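Local coordinates for protein transcriptional regulator, LacI family (PDB 2RGY) that probably regulates transcription as a LacI-family protein whose periplasmic-binding-protein-like domain responds to a small effector, possibly a sugar, at residues K28-D31 and L32-A36; P52-Q55 and A56-V60; H76-H79 and D80-D84; E145-D148 and G149-E153; W254-N257 and Q258-T262. All coordinates share one frame; numbering follows the deposited sequence.

Contact 1 (K28-D31 and L32-A36); sequences KQTD and LELRA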
# COMPACT_ATOMS: atom_id res chain seq x y z
N LYS A 28 10.68 -0.33 1.74
CA LYS A 28 11.38 -1.50 1.24
C LYS A 28 12.86 -1.23 0.98
O LYS A 28 13.71 -1.97 1.46
CB LYS A 28 10.70 -2.01 -0.04
CG LYS A 28 11.37 -3.24 -0.67
CD LYS A 28 10.63 -3.65 -1.95
CE LYS A 28 11.38 -4.73 -2.74
NZ LYS A 28 10.73 -5.01 -4.08
N GLN A 29 13.16 -0.18 0.22
CA GLN A 29 14.55 0.17 -0.09
C GLN A 29 15.37 0.50 1.15
O GLN A 29 16.55 0.16 1.21
CB GLN A 29 14.63 1.35 -1.04
CG GLN A 29 14.30 1.03 -2.48
CD GLN A 29 15.09 -0.16 -3.00
OE1 GLN A 29 16.31 -0.21 -2.88
NE2 GLN A 29 14.39 -1.11 -3.57
N THR A 30 14.77 1.17 2.12
CA THR A 30 15.50 1.51 3.34
C THR A 30 15.84 0.22 4.07
O THR A 30 16.99 -0.00 4.46
CB THR A 30 14.67 2.43 4.26
OG1 THR A 30 14.25 3.60 3.54
CG2 THR A 30 15.50 2.87 5.47
N ASP A 31 14.85 -0.65 4.24
CA ASP A 31 15.04 -1.94 4.92
C ASP A 31 16.14 -2.74 4.21
O ASP A 31 17.01 -3.32 4.85
CB ASP A 31 13.72 -2.73 4.92
CG ASP A 31 13.87 -4.14 5.49
OD1 ASP A 31 14.53 -4.31 6.54
OD2 ASP A 31 13.30 -5.09 4.90
N LEU A 32 16.07 -2.74 2.89
CA LEU A 32 17.01 -3.45 2.02
C LEU A 32 18.46 -3.03 2.20
O LEU A 32 19.34 -3.86 2.43
CB LEU A 32 16.57 -3.25 0.57
CG LEU A 32 16.63 -4.41 -0.42
CD1 LEU A 32 16.10 -5.67 0.24
CD2 LEU A 32 15.80 -4.07 -1.67
N GLU A 33 18.72 -1.73 2.08
CA GLU A 33 20.09 -1.24 2.21
C GLU A 33 20.65 -1.47 3.61
O GLU A 33 21.85 -1.70 3.78
CB GLU A 33 20.16 0.24 1.85
CG GLU A 33 19.89 0.53 0.37
CD GLU A 33 20.76 -0.30 -0.59
OE1 GLU A 33 21.99 -0.42 -0.36
OE2 GLU A 33 20.22 -0.82 -1.59
N LEU A 34 19.78 -1.40 4.61
CA LEU A 34 20.22 -1.62 5.98
C LEU A 34 20.48 -3.10 6.24
O LEU A 34 21.43 -3.44 6.94
CB LEU A 34 19.17 -1.10 6.96
CG LEU A 34 19.21 0.40 7.25
CD1 LEU A 34 17.99 0.79 8.05
CD2 LEU A 34 20.47 0.73 8.02
N ARG A 35 19.64 -3.97 5.68
CA ARG A 35 19.83 -5.40 5.86
C ARG A 35 21.18 -5.80 5.26
O ARG A 35 21.91 -6.60 5.84
CB ARG A 35 18.73 -6.18 5.16
CG ARG A 35 18.74 -7.67 5.48
CD ARG A 35 18.15 -7.90 6.87
NE ARG A 35 16.78 -7.41 6.94
CZ ARG A 35 15.72 -8.07 6.49
NH1 ARG A 35 15.85 -9.28 5.94
NH2 ARG A 35 14.52 -7.51 6.56
N ALA A 36 21.48 -5.22 4.10
CA ALA A 36 22.73 -5.49 3.40
C ALA A 36 23.95 -5.25 4.29
O ALA A 36 24.98 -5.91 4.13
CB ALA A 36 22.82 -4.61 2.15
O HOH W 1 16.84 -4.45 7.83
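Lys-28 O accepts Leu-32 N at 2.9 Å, while its extended side chain packs on Phe-19 of the second subunit. One residue on, Gln-29 O receives Glu-33 N in an almost straight bond (170°). The Gln-29 chain, bent at chi2, brings NE2 to 3.8 Å from Leu-32 CD2 and runs alongside Glu-33, whose carboxylate is held by Arg-253 and Gln-249. Thr-30 turns CG2 inward to lie 4.1 Å from Leu-34 CD1, both resting on strands 10-14 and 40-44; its OG1 bonds back to Ile-26 O. Asp-31 carries the polar end of the contact. With CG opposite the backbone N (chi1 174°), its carboxylate lies beside the Arg-35 guanidinium, the planes turned 57° apart. Arg-35 NH2 stands 3.2 Å from both OD1 and OD2 of Asp-31, and its hydrogen bond uses the syn lone pair of OD1. A water in the guanidinium plane spans Asp-31 OD1 (2.6 Å) and Arg-35 NE (3.1 Å). NH2 also donates to Thr-45 O of the second subunit, so the ion pair sits in the dimer interface. This is an i to i+4 salt bridge on the amphipathic helix of a beta-alpha-beta unit in a Rossmann-like subdomain.

Contact 2 (P52-Q55 and A56-V60); sequences PREQ and ALEAV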
# COMPACT_ATOMS: atom_id res chain seq x y z
N PRO A 52 -0.83 17.59 10.97
CA PRO A 52 0.11 16.76 10.20
C PRO A 52 1.54 17.20 10.43
O PRO A 52 2.43 16.37 10.65
CB PRO A 52 -0.36 16.97 8.77
CG PRO A 52 -1.85 17.04 8.95
CD PRO A 52 -2.00 17.96 10.15
N ARG A 53 1.77 18.51 10.42
CA ARG A 53 3.11 19.05 10.62
C ARG A 53 3.67 18.67 11.98
O ARG A 53 4.76 18.10 12.07
CB ARG A 53 3.08 20.57 10.50
CG ARG A 53 4.43 21.22 10.73
CD ARG A 53 4.28 22.72 10.87
NE ARG A 53 5.58 23.37 10.97
CZ ARG A 53 5.75 24.67 11.20
NH1 ARG A 53 4.70 25.47 11.35
NH2 ARG A 53 6.98 25.18 11.26
N GLU A 54 2.94 18.98 13.04
CA GLU A 54 3.39 18.67 14.39
C GLU A 54 3.50 17.17 14.64
O GLU A 54 4.28 16.73 15.48
CB GLU A 54 2.44 19.29 15.42
CG GLU A 54 2.68 20.77 15.67
CD GLU A 54 4.06 21.06 16.26
OE1 GLU A 54 4.59 20.19 16.99
OE2 GLU A 54 4.60 22.16 16.01
N GLN A 55 2.71 16.38 13.91
CA GLN A 55 2.77 14.94 14.06
C GLN A 55 4.11 14.45 13.52
O GLN A 55 4.64 13.47 14.01
CB GLN A 55 1.64 14.26 13.28
CG GLN A 55 0.27 14.40 13.89
CD GLN A 55 -0.76 13.64 13.09
OE1 GLN A 55 -0.63 12.43 12.89
NE2 GLN A 55 -1.79 14.34 12.61
N ALA A 56 4.63 15.13 12.51
CA ALA A 56 5.92 14.77 11.93
C ALA A 56 7.05 15.24 12.85
O ALA A 56 8.06 14.55 13.01
CB ALA A 56 6.07 15.39 10.53
N LEU A 57 6.89 16.42 13.43
CA LEU A 57 7.90 16.96 14.33
C LEU A 57 8.06 16.03 15.52
O LEU A 57 9.18 15.69 15.90
CB LEU A 57 7.51 18.36 14.82
CG LEU A 57 7.89 19.61 14.02
CD1 LEU A 57 9.36 19.53 13.64
CD2 LEU A 57 7.02 19.75 12.78
N GLU A 58 6.94 15.62 16.10
CA GLU A 58 6.96 14.74 17.26
C GLU A 58 7.55 13.37 16.92
O GLU A 58 8.34 12.81 17.68
CB GLU A 58 5.54 14.57 17.81
CG GLU A 58 4.82 15.88 18.09
CD GLU A 58 3.39 15.70 18.59
OE1 GLU A 58 2.67 14.81 18.07
OE2 GLU A 58 2.97 16.46 19.49
N ALA A 59 7.17 12.82 15.77
CA ALA A 59 7.67 11.52 15.36
C ALA A 59 9.17 11.53 15.13
O ALA A 59 9.89 10.64 15.59
CB ALA A 59 6.95 11.06 14.11
N VAL A 60 9.67 12.54 14.42
CA VAL A 60 11.11 12.62 14.17
C VAL A 60 11.87 12.83 15.48
O VAL A 60 12.92 12.24 15.69
CB VAL A 60 11.46 13.75 13.18
CG1 VAL A 60 12.96 13.81 12.97
CG2 VAL A 60 10.75 13.50 11.85
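Arg-53 and Leu-57, one turn apart, meet through aliphatic carbon: Arg-53 CG lies 3.6 Å from Leu-57 CD2 in the model, though CD2 stands too near Arg-53 O for its exact place to be sure. The arginine is stretched out, with every torsion from chi1 (179°) to chi4 near anti, which carries the guanidinium well beyond the leucine to Glu-81 and Asp-82, both salt-bridge partners. Glu-54 folds at chi2 (-63°) instead of extending. That bend lays OE1 over Leu-57, 4.1 Å from CB, where a long, weak ion pair with Arg-61 is its further partner. These are the opening turns of helix 52-65, which links strands 40-44 and 70-73 of a parallel, Rossmann-like sheet; Ala-56, Ala-59 and Val-60 lay their small side chains on Phe-14 of strand 10-14. Gln-55 runs straight beyond CG (chi2 -177°), sending its amide back before the helix, where NE2 bonds Ser-50 O. Its own carbonyl O takes Ala-59 N at 3.1 Å. Glu-58 also extends beyond CG, although its course is less sure because CG crowds Glu-54 O, and OE2 makes a weak bond to Ser-50 OG. As modelled, OE1 of Glu-54 and OE2 of Glu-58 are 4.8 Å apart, like charges that may disfavour each other. At the start, Pro-52 O accepts Ala-56 N at 3.1 Å.

Contact 3 (H76-H79 and D80-D84); sequences HDLH and DEDLD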
# COMPACT_ATOMS: atom_id res chain seq x y z
N HIS A 76 5.99 16.24 3.49
CA HIS A 76 5.70 17.47 2.78
C HIS A 76 4.90 18.40 3.70
O HIS A 76 4.45 19.46 3.27
CB HIS A 76 4.92 17.18 1.50
CG HIS A 76 3.58 16.56 1.74
ND1 HIS A 76 2.57 17.22 2.40
CD2 HIS A 76 3.09 15.35 1.39
CE1 HIS A 76 1.50 16.44 2.46
NE2 HIS A 76 1.79 15.30 1.85
N ASP A 77 4.73 17.98 4.95
CA ASP A 77 4.00 18.77 5.95
C ASP A 77 4.96 19.62 6.76
O ASP A 77 4.58 20.64 7.33
CB ASP A 77 3.23 17.85 6.91
CG ASP A 77 2.09 17.12 6.24
OD1 ASP A 77 1.10 17.78 5.87
OD2 ASP A 77 2.17 15.88 6.09
N LEU A 78 6.22 19.19 6.83
CA LEU A 78 7.22 19.94 7.56
C LEU A 78 7.55 21.22 6.80
O LEU A 78 7.46 21.25 5.57
CB LEU A 78 8.50 19.12 7.74
CG LEU A 78 8.47 17.84 8.57
CD1 LEU A 78 9.82 17.16 8.45
CD2 LEU A 78 8.18 18.17 10.05
N HIS A 79 7.92 22.26 7.52
CA HIS A 79 8.29 23.52 6.87
C HIS A 79 9.80 23.55 6.82
O HIS A 79 10.46 22.90 7.63
CB HIS A 79 7.77 24.70 7.68
CG HIS A 79 6.30 24.92 7.54
ND1 HIS A 79 5.43 23.90 7.20
CD2 HIS A 79 5.53 26.02 7.73
CE1 HIS A 79 4.19 24.36 7.20
NE2 HIS A 79 4.23 25.64 7.52
N ASP A 80 10.35 24.29 5.87
CA ASP A 80 11.80 24.34 5.74
C ASP A 80 12.50 24.59 7.08
O ASP A 80 13.51 23.96 7.38
CB ASP A 80 12.21 25.41 4.72
CG ASP A 80 11.84 25.04 3.28
OD1 ASP A 80 11.16 24.01 3.08
OD2 ASP A 80 12.23 25.77 2.34
N GLU A 81 11.95 25.49 7.89
CA GLU A 81 12.55 25.81 9.19
C GLU A 81 12.62 24.58 10.10
O GLU A 81 13.50 24.48 10.97
CB GLU A 81 11.78 26.95 9.88
CG GLU A 81 10.55 26.54 10.68
CD GLU A 81 9.66 27.71 11.11
OE1 GLU A 81 10.18 28.85 11.27
OE2 GLU A 81 8.44 27.49 11.29
N ASP A 82 11.70 23.64 9.91
CA ASP A 82 11.68 22.42 10.71
C ASP A 82 12.86 21.54 10.33
O ASP A 82 13.50 20.95 11.19
CB ASP A 82 10.37 21.65 10.50
CG ASP A 82 9.16 22.46 10.91
OD1 ASP A 82 9.29 23.26 11.86
OD2 ASP A 82 8.08 22.30 10.29
N LEU A 83 13.16 21.47 9.03
CA LEU A 83 14.29 20.67 8.57
C LEU A 83 15.59 21.13 9.24
O LEU A 83 16.41 20.30 9.65
CB LEU A 83 14.41 20.77 7.04
CG LEU A 83 13.52 19.89 6.14
CD1 LEU A 83 12.12 19.75 6.69
CD2 LEU A 83 13.50 20.52 4.76
N ASP A 84 15.77 22.45 9.38
CA ASP A 84 16.97 23.02 10.00
C ASP A 84 17.07 22.71 11.50
O ASP A 84 18.16 22.46 12.02
CB ASP A 84 16.99 24.54 9.81
CG ASP A 84 17.13 24.93 8.35
OD1 ASP A 84 18.11 24.47 7.72
OD2 ASP A 84 16.28 25.68 7.85
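The His-79 imidazole and the Asp-82 carboxylate lie side by side, pointing the same way, with planes 35° apart. Neither covers the other squarely: Asp-82 OD2 comes at the ring obliquely and is closest to the root of that side chain, 3.6 Å from His-79 CB. The ring's ND1 is turned back along the chain and makes a weak bond of 3.4 Å to Asp-77 O. The carboxylate itself is met from above, 38° out of its plane, by the backbone His-79 N, which donates to Asp-82 OD2 in a short, straight bond (2.8 Å, 172°). The same OD2 is bound by Arg-53 NE from helix 52-65, so two donors fix its rotation. Asp-82 N reaches the backbone His-79 O at 2.7 Å, and Leu-83 N makes a weak bond of 3.4 Å to that oxygen.

Below this polar layer, Leu-78 and Leu-83 pack across the helix start: Leu-83 CD1 lies 3.8 Å from Leu-78 CB and 3.9 Å from Leu-78 CD1. The other methyl, Leu-78 CD2, rests 4.1 Å from Asp-82 CB. Arg-98 stands nearby, salt-bridged to Asp-80 and hydrogen-bonded to Leu-78 O. Acidic side chains gathered here would suit the positive end of a helix dipole. His-79 is the N-cap of helix 80-89: the Asp-82 carboxylate, accepting His-79 N, supplies one half of a capping box, and Leu-78, just before the N-cap, and Leu-83, four residues after it, form a hydrophobic staple.

Contact 4 (E145-D148 and G149-E153); sequences ERLD and GFFDE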
# COMPACT_ATOMS: atom_id res chain seq x y z
N GLU A 145 6.31 22.55 -7.54
CA GLU A 145 7.22 22.48 -8.68
C GLU A 145 6.65 21.59 -9.76
O GLU A 145 6.91 21.76 -10.94
CB GLU A 145 8.59 21.97 -8.23
CG GLU A 145 9.48 23.10 -7.73
CD GLU A 145 10.46 22.65 -6.68
OE1 GLU A 145 11.12 21.61 -6.90
OE2 GLU A 145 10.57 23.36 -5.64
N ARG A 146 5.85 20.63 -9.32
CA ARG A 146 5.17 19.71 -10.22
C ARG A 146 4.19 20.53 -11.06
O ARG A 146 4.13 20.41 -12.29
CB ARG A 146 4.43 18.69 -9.36
CG ARG A 146 3.85 17.51 -10.07
CD ARG A 146 3.40 16.50 -9.01
NE ARG A 146 4.41 16.36 -7.96
CZ ARG A 146 4.38 15.46 -6.98
NH1 ARG A 146 3.37 14.60 -6.89
NH2 ARG A 146 5.35 15.43 -6.08
N LEU A 147 3.41 21.38 -10.39
CA LEU A 147 2.44 22.23 -11.06
C LEU A 147 3.15 23.30 -11.89
O LEU A 147 2.72 23.62 -12.99
CB LEU A 147 1.53 22.93 -10.05
CG LEU A 147 0.59 22.09 -9.18
CD1 LEU A 147 -0.21 23.03 -8.29
CD2 LEU A 147 -0.34 21.26 -10.07
N ASP A 148 4.23 23.86 -11.35
CA ASP A 148 4.97 24.88 -12.08
C ASP A 148 5.38 24.35 -13.45
O ASP A 148 5.16 25.01 -14.46
CB ASP A 148 6.20 25.31 -11.28
CG ASP A 148 5.86 26.30 -10.19
OD1 ASP A 148 4.66 26.49 -9.87
OD2 ASP A 148 6.81 26.90 -9.64
N GLY A 149 5.99 23.17 -13.47
CA GLY A 149 6.41 22.56 -14.72
C GLY A 149 5.23 22.29 -15.63
O GLY A 149 5.30 22.46 -16.85
N PHE A 150 4.13 21.85 -15.04
CA PHE A 150 2.92 21.57 -15.81
C PHE A 150 2.47 22.84 -16.52
O PHE A 150 2.23 22.85 -17.73
CB PHE A 150 1.82 21.09 -14.87
CG PHE A 150 0.53 20.76 -15.56
CD1 PHE A 150 0.39 19.55 -16.25
CD2 PHE A 150 -0.55 21.64 -15.51
CE1 PHE A 150 -0.83 19.22 -16.87
CE2 PHE A 150 -1.76 21.31 -16.12
CZ PHE A 150 -1.90 20.10 -16.80
N PHE A 151 2.35 23.93 -15.76
CA PHE A 151 1.89 25.19 -16.32
C PHE A 151 2.88 25.91 -17.22
O PHE A 151 2.47 26.74 -18.03
CB PHE A 151 1.39 26.09 -15.21
CG PHE A 151 0.09 25.62 -14.62
CD1 PHE A 151 -1.07 25.61 -15.39
CD2 PHE A 151 0.04 25.15 -13.30
CE1 PHE A 151 -2.29 25.14 -14.87
CE2 PHE A 151 -1.17 24.68 -12.76
CZ PHE A 151 -2.33 24.67 -13.54
N ASP A 152 4.17 25.61 -17.09
CA ASP A 152 5.16 26.23 -17.96
C ASP A 152 4.88 25.68 -19.35
O ASP A 152 4.80 26.42 -20.32
CB ASP A 152 6.60 25.86 -17.58
CG ASP A 152 7.08 26.57 -16.33
OD1 ASP A 152 6.52 27.62 -15.96
OD2 ASP A 152 8.06 26.08 -15.71
N GLU A 153 4.73 24.36 -19.44
CA GLU A 153 4.46 23.68 -20.70
C GLU A 153 3.16 24.19 -21.32
O GLU A 153 3.07 24.37 -22.54
CB GLU A 153 4.39 22.18 -20.48
CG GLU A 153 4.18 21.34 -21.73
CD GLU A 153 5.36 21.40 -22.69
OE1 GLU A 153 6.50 21.66 -22.25
OE2 GLU A 153 5.14 21.16 -23.90
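Phe-151 leans back over Leu-147: its ring carbon CE2 lies 4.2 Å from Leu-147 CB, and CD2 comes 3.1 Å from Leu-147 O. The same oxygen receives Phe-151 N at 2.8 Å, in a bond close to straight (170°). Gly-149 N donates to Glu-145 O at 3.0 Å, and Asp-152 N to Asp-148 O at 2.9 Å; the Asp-152 carboxylate folds back on that carbonyl, OD1 3.3 Å from Asp-148 O, a close approach of two acceptors and not a bond. Phe-151 CG sits on the backbone N side (chi1 -71°), which turns the ring toward the preceding turn. Phe-150 instead places CG opposite its backbone N (chi1 -179°) and brings its edge carbon CD2 3.8 Å above the centre of the Phe-151 ring. A second layer is the sheet: in this beta-alpha-beta unit of strand 131-135, helix 141-155 and strand 166-168, Leu-147 and Phe-151 pack on Leu-166, and Phe-150 on Val-133, its ring stacked with Phe-194. The other side of the helix is polar, and Asp-148 is salt-bridged to Arg-161 outside the turn. Farther out, Arg-146 reaches Phe-171 and Tyr-224, held by Asp-142 and by Ala-196 O.

Contact 5 (W254-N257 and Q258-T262); sequences WLIN and QCYGT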
# COMPACT_ATOMS: atom_id res chain seq x y z
N TRP A 254 24.01 7.03 1.09
CA TRP A 254 24.76 8.22 1.48
C TRP A 254 24.79 8.29 3.00
O TRP A 254 25.84 8.54 3.59
CB TRP A 254 24.08 9.47 0.93
CG TRP A 254 24.79 10.74 1.28
CD1 TRP A 254 25.91 11.25 0.67
CD2 TRP A 254 24.45 11.66 2.33
NE1 TRP A 254 26.28 12.43 1.28
CE2 TRP A 254 25.41 12.70 2.30
CE3 TRP A 254 23.43 11.71 3.29
CZ2 TRP A 254 25.38 13.78 3.21
CZ3 TRP A 254 23.40 12.78 4.20
CH2 TRP A 254 24.37 13.80 4.14
N LEU A 255 23.64 8.06 3.62
CA LEU A 255 23.52 8.10 5.07
C LEU A 255 24.34 6.99 5.72
O LEU A 255 25.01 7.20 6.73
CB LEU A 255 22.04 7.97 5.47
CG LEU A 255 21.70 8.11 6.96
CD1 LEU A 255 22.15 9.48 7.45
CD2 LEU A 255 20.21 7.91 7.17
N ILE A 256 24.30 5.80 5.14
CA ILE A 256 25.05 4.67 5.67
C ILE A 256 26.56 4.96 5.62
O ILE A 256 27.29 4.60 6.54
CB ILE A 256 24.66 3.36 4.92
CG1 ILE A 256 23.22 2.98 5.30
CG2 ILE A 256 25.62 2.23 5.29
CD1 ILE A 256 22.69 1.72 4.63
N ASN A 257 27.01 5.64 4.57
CA ASN A 257 28.43 6.00 4.44
C ASN A 257 28.85 6.83 5.67
O ASN A 257 29.84 6.54 6.33
CB ASN A 257 28.67 6.84 3.18
CG ASN A 257 28.73 6.01 1.91
OD1 ASN A 257 28.88 6.56 0.82
ND2 ASN A 257 28.61 4.70 2.05
N GLN A 258 28.07 7.87 5.95
CA GLN A 258 28.35 8.77 7.06
C GLN A 258 28.27 8.07 8.42
O GLN A 258 29.06 8.37 9.32
CB GLN A 258 27.35 9.94 7.06
CG GLN A 258 26.86 10.38 5.69
CD GLN A 258 27.94 11.02 4.84
OE1 GLN A 258 28.56 12.00 5.24
NE2 GLN A 258 28.17 10.46 3.65
N CYS A 259 27.32 7.16 8.56
CA CYS A 259 27.09 6.44 9.81
C CYS A 259 27.95 5.23 10.10
O CYS A 259 28.47 5.08 11.21
CB CYS A 259 25.64 5.97 9.91
SG CYS A 259 24.41 7.24 10.18
N TYR A 260 28.09 4.35 9.11
CA TYR A 260 28.82 3.12 9.32
C TYR A 260 30.12 2.87 8.56
O TYR A 260 30.65 1.76 8.60
CB TYR A 260 27.87 1.95 9.09
CG TYR A 260 26.57 2.08 9.86
CD1 TYR A 260 26.56 2.16 11.24
CD2 TYR A 260 25.34 2.11 9.19
CE1 TYR A 260 25.36 2.26 11.95
CE2 TYR A 260 24.14 2.21 9.89
CZ TYR A 260 24.16 2.28 11.27
OH TYR A 260 22.98 2.35 11.98
N GLY A 261 30.63 3.88 7.86
CA GLY A 261 31.89 3.70 7.17
C GLY A 261 31.91 2.96 5.85
O GLY A 261 32.98 2.55 5.38
N THR A 262 30.74 2.77 5.23
CA THR A 262 30.69 2.10 3.94
C THR A 262 31.26 3.07 2.92
O THR A 262 31.45 4.25 3.23
CB THR A 262 29.25 1.77 3.54
OG1 THR A 262 28.41 2.89 3.82
CG2 THR A 262 28.75 0.56 4.30
O HOH W 2 32.23 6.39 4.92
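Trp-254 and Gln-258 stack where helix 244-260 nears its end, at which Gly-261, a helix-terminating glycine with positive phi (79°), is the first residue to leave helical angles. The Gln-258 amide lies nearly flat over the indole, planes 15° apart, with NE2 3.6 Å above Trp-254 NE1 and off toward the ring's rim. NE2 also donates to Trp-254 O at 3.0 Å, the acceptor lying in the amide plane, so the Gln-258 bend at chi2 serves both stack and bond. Gln-258 CG adds a CH-pi contact over the six-membered ring. Arg-268 meets the indole too, in a cation-pi contact. On the packed side, Leu-255 and Ile-256 rest on Ile-11 of strand 10-14. Leu-255 CD1 is 4.2 Å from Cys-259 SG, and Ile-256 CG2 meets the Tyr-260 ring edge in its plane, 3.9 Å from CD2; Tyr-260 OH goes on to Asp-69. Backbone bonds here are short, Tyr-260 N reaching Ile-256 O at 2.7 Å. The outer side is looser: Gly-261, an exposed residue, bonds Asn-257 O by its N at 3.2 Å, and a water joins Asn-257 O and Thr-262 O, 2.8 Å from each.

Overall arrangement
Contacts 1, 2, 3 and 5 all build around the parallel sheet of strand 10-14, whereas contact 4 belongs to the second, mixed sheet. Contacts 2 and 3 adjoin, centres 10 Å apart, and are locked by Arg-53 NH2 to Glu-81 OE2 (2.7 Å) and Arg-53 NE to Asp-82 OD2 (2.8 Å). Contacts 1 and 5 touch where Ile-256 CD1 lies 3.6 Å from Glu-33 O, although far apart in sequence. Contact 4 lies 33 to 35 Å from contacts 1 and 5 between centres, yet its nearest atoms come within about 8 Å of contact 3. His-76 and Arg-146 both meet Phe-171, probably near the cleft where relatives bind effectors.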